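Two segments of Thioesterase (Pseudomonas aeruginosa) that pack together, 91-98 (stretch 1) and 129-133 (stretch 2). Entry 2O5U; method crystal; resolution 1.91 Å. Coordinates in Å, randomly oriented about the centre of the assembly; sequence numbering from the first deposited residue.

Stretch 1 91-98: RLGNSSVQ
Stretch 2 (129-133) PVAIP

Stretch 1 is a hairpin. Two extended arms, R91-L92 and S96-Q98, are joined by a turn through G93, N94 and S95, and stretch 2, an irregular segment, crosses against that turn. Within the hairpin, Q98 N donates to R91 O at 2.9 Å and G93 N to S96 O at 2.8 Å, while the return bond from R91 N to Q98 O is weak at 3.4 Å. The chain departs from the extended form at N94 (phi/psi -68/-52) and S95 (-115/-7). The guanidinium of R91 braces the far arm: its NH1 and NH2 each donate to S96 OG at 3.1 Å.

I132 covers the most surface in a contact that buries 291 Å² over both sides. Its backbone supplies the one hydrogen bond between the stretches, from I132 N to N94 O, 2.8 Å long with an angle of 161° at the hydrogen. Its CA-to-CB bond points sideways, but chi1 in m (-64°) and chi2 in t (166°) carry the end of the chain in toward the hairpin. There CD1 lies 3.8 Å from L92 CD1 and 4.1 Å from V97 CB, apolar contacts made from both arms. L92 reaches it with chi1 t and chi2 p; the CA-to-CB bond of V97, with chi1 p, points toward stretch 2. The same I132 CD1 also packs against backbone, 3.5 Å from G93 O and 3.6 Å from S96 O, and I132 CG1 is 3.8 Å from S95 C. The CG1-CD1 arm of isoleucine thus suits a buried site lined by aliphatic groups and the hairpin backbone.

S95 is the second centre of the contact. Its CA is 4.3 Å from A131 CA, which sets the register. Its CA-to-CB bond points sideways, chi1 is p (62°), and S95 CB comes within 3.1 Å of V130 O. The CA-to-CB bond of V130 points away, its side chain (chi1 -77°, m) comes no nearer than 6.3 Å to stretch 1, and its backbone O makes the contact.

N94 completes the junction. Besides accepting the bond from I132, N94 O lies 3.4 Å from A131 CA in a CA-H...O contact with an angle of 122° at the hydrogen. The N94 side chain (chi1 -169°, t; chi2 40°) brings OD1 to 3.4 Å from A131 CB. Stretch 2 is extended at A131 (-79/149), then runs through I132 (-55/125) to P133 (-55/145), whose CA-to-CB bond points away from the hairpin and which is at the N-cap position, right before a helix.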

# COMPACT_ATOMS: atom_id res chain seq x y z
N ARG A 91 12.57 -13.86 -21.98
CA ARG A 91 13.29 -15.15 -21.97
C ARG A 91 12.76 -16.14 -20.98
O ARG A 91 12.23 -15.78 -19.92
CB ARG A 91 14.81 -15.03 -21.85
CG ARG A 91 15.36 -14.18 -20.78
CD ARG A 91 16.72 -14.77 -20.25
NE ARG A 91 16.69 -14.52 -18.81
CZ ARG A 91 16.37 -15.43 -17.88
NH1 ARG A 91 16.16 -16.71 -18.20
NH2 ARG A 91 16.30 -15.04 -16.62
N LEU A 92 12.87 -17.42 -21.34
CA LEU A 92 12.30 -18.47 -20.55
C LEU A 92 13.36 -19.56 -20.43
O LEU A 92 13.82 -20.14 -21.43
CB LEU A 92 11.01 -18.99 -21.20
CG LEU A 92 10.33 -20.24 -20.61
CD1 LEU A 92 9.84 -19.91 -19.23
CD2 LEU A 92 9.16 -20.67 -21.48
N GLY A 93 13.81 -19.75 -19.21
CA GLY A 93 14.89 -20.65 -18.97
C GLY A 93 14.33 -21.81 -18.17
O GLY A 93 13.11 -21.95 -18.04
N ASN A 94 15.23 -22.61 -17.64
CA ASN A 94 14.87 -23.81 -16.89
C ASN A 94 14.18 -23.43 -15.57
O ASN A 94 13.08 -23.94 -15.27
CB ASN A 94 16.12 -24.65 -16.61
CG ASN A 94 15.79 -26.05 -16.08
OD1 ASN A 94 14.85 -26.69 -16.55
ND2 ASN A 94 16.56 -26.53 -15.11
N SER A 95 14.84 -22.56 -14.80
CA SER A 95 14.29 -22.13 -13.50
C SER A 95 13.91 -20.65 -13.41
O SER A 95 13.28 -20.24 -12.44
CB SER A 95 15.21 -22.50 -12.35
OG SER A 95 16.47 -21.87 -12.44
N SER A 96 14.24 -19.86 -14.44
CA SER A 96 13.99 -18.46 -14.37
C SER A 96 13.31 -17.96 -15.66
O SER A 96 13.41 -18.56 -16.73
CB SER A 96 15.32 -17.73 -14.11
OG SER A 96 16.11 -17.78 -15.29
N VAL A 97 12.67 -16.81 -15.54
CA VAL A 97 11.87 -16.24 -16.60
C VAL A 97 11.95 -14.70 -16.44
O VAL A 97 11.84 -14.15 -15.34
CB VAL A 97 10.38 -16.83 -16.64
CG1 VAL A 97 9.63 -16.58 -15.37
CG2 VAL A 97 9.55 -16.31 -17.88
N GLN A 98 12.23 -14.03 -17.56
CA GLN A 98 12.24 -12.55 -17.58
C GLN A 98 10.97 -12.08 -18.31
O GLN A 98 10.78 -12.39 -19.49
CB GLN A 98 13.47 -12.00 -18.29
CG GLN A 98 13.64 -10.39 -18.19
CD GLN A 98 14.07 -9.70 -19.50
OE1 GLN A 98 14.57 -10.33 -20.42
NE2 GLN A 98 13.85 -8.37 -19.58
N PRO A 129 16.32 -23.51 -5.88
CA PRO A 129 15.78 -23.43 -7.24
C PRO A 129 15.41 -24.80 -7.78
O PRO A 129 16.12 -25.77 -7.59
CB PRO A 129 16.90 -22.78 -8.05
CG PRO A 129 17.63 -21.90 -6.99
CD PRO A 129 17.62 -22.80 -5.76
N VAL A 130 14.27 -24.86 -8.43
CA VAL A 130 13.77 -26.06 -9.08
C VAL A 130 13.43 -25.61 -10.47
O VAL A 130 13.41 -24.40 -10.73
CB VAL A 130 12.50 -26.60 -8.40
CG1 VAL A 130 12.88 -27.31 -7.13
CG2 VAL A 130 11.49 -25.47 -8.14
N ALA A 131 13.11 -26.53 -11.37
CA ALA A 131 12.71 -26.06 -12.70
C ALA A 131 11.26 -25.58 -12.67
O ALA A 131 10.41 -26.08 -11.88
CB ALA A 131 12.93 -27.08 -13.75
N ILE A 132 10.99 -24.59 -13.51
CA ILE A 132 9.65 -24.11 -13.70
C ILE A 132 8.76 -25.32 -14.09
O ILE A 132 9.07 -26.06 -15.05
CB ILE A 132 9.62 -23.03 -14.83
CG1 ILE A 132 10.44 -21.79 -14.42
CG2 ILE A 132 8.20 -22.72 -15.24
CD1 ILE A 132 10.76 -20.81 -15.67
N PRO A 133 7.68 -25.54 -13.33
CA PRO A 133 6.75 -26.63 -13.59
C PRO A 133 6.18 -26.62 -15.01
O PRO A 133 5.92 -25.52 -15.55
CB PRO A 133 5.64 -26.37 -12.57
CG PRO A 133 6.37 -25.74 -11.36
CD PRO A 133 7.37 -24.81 -12.08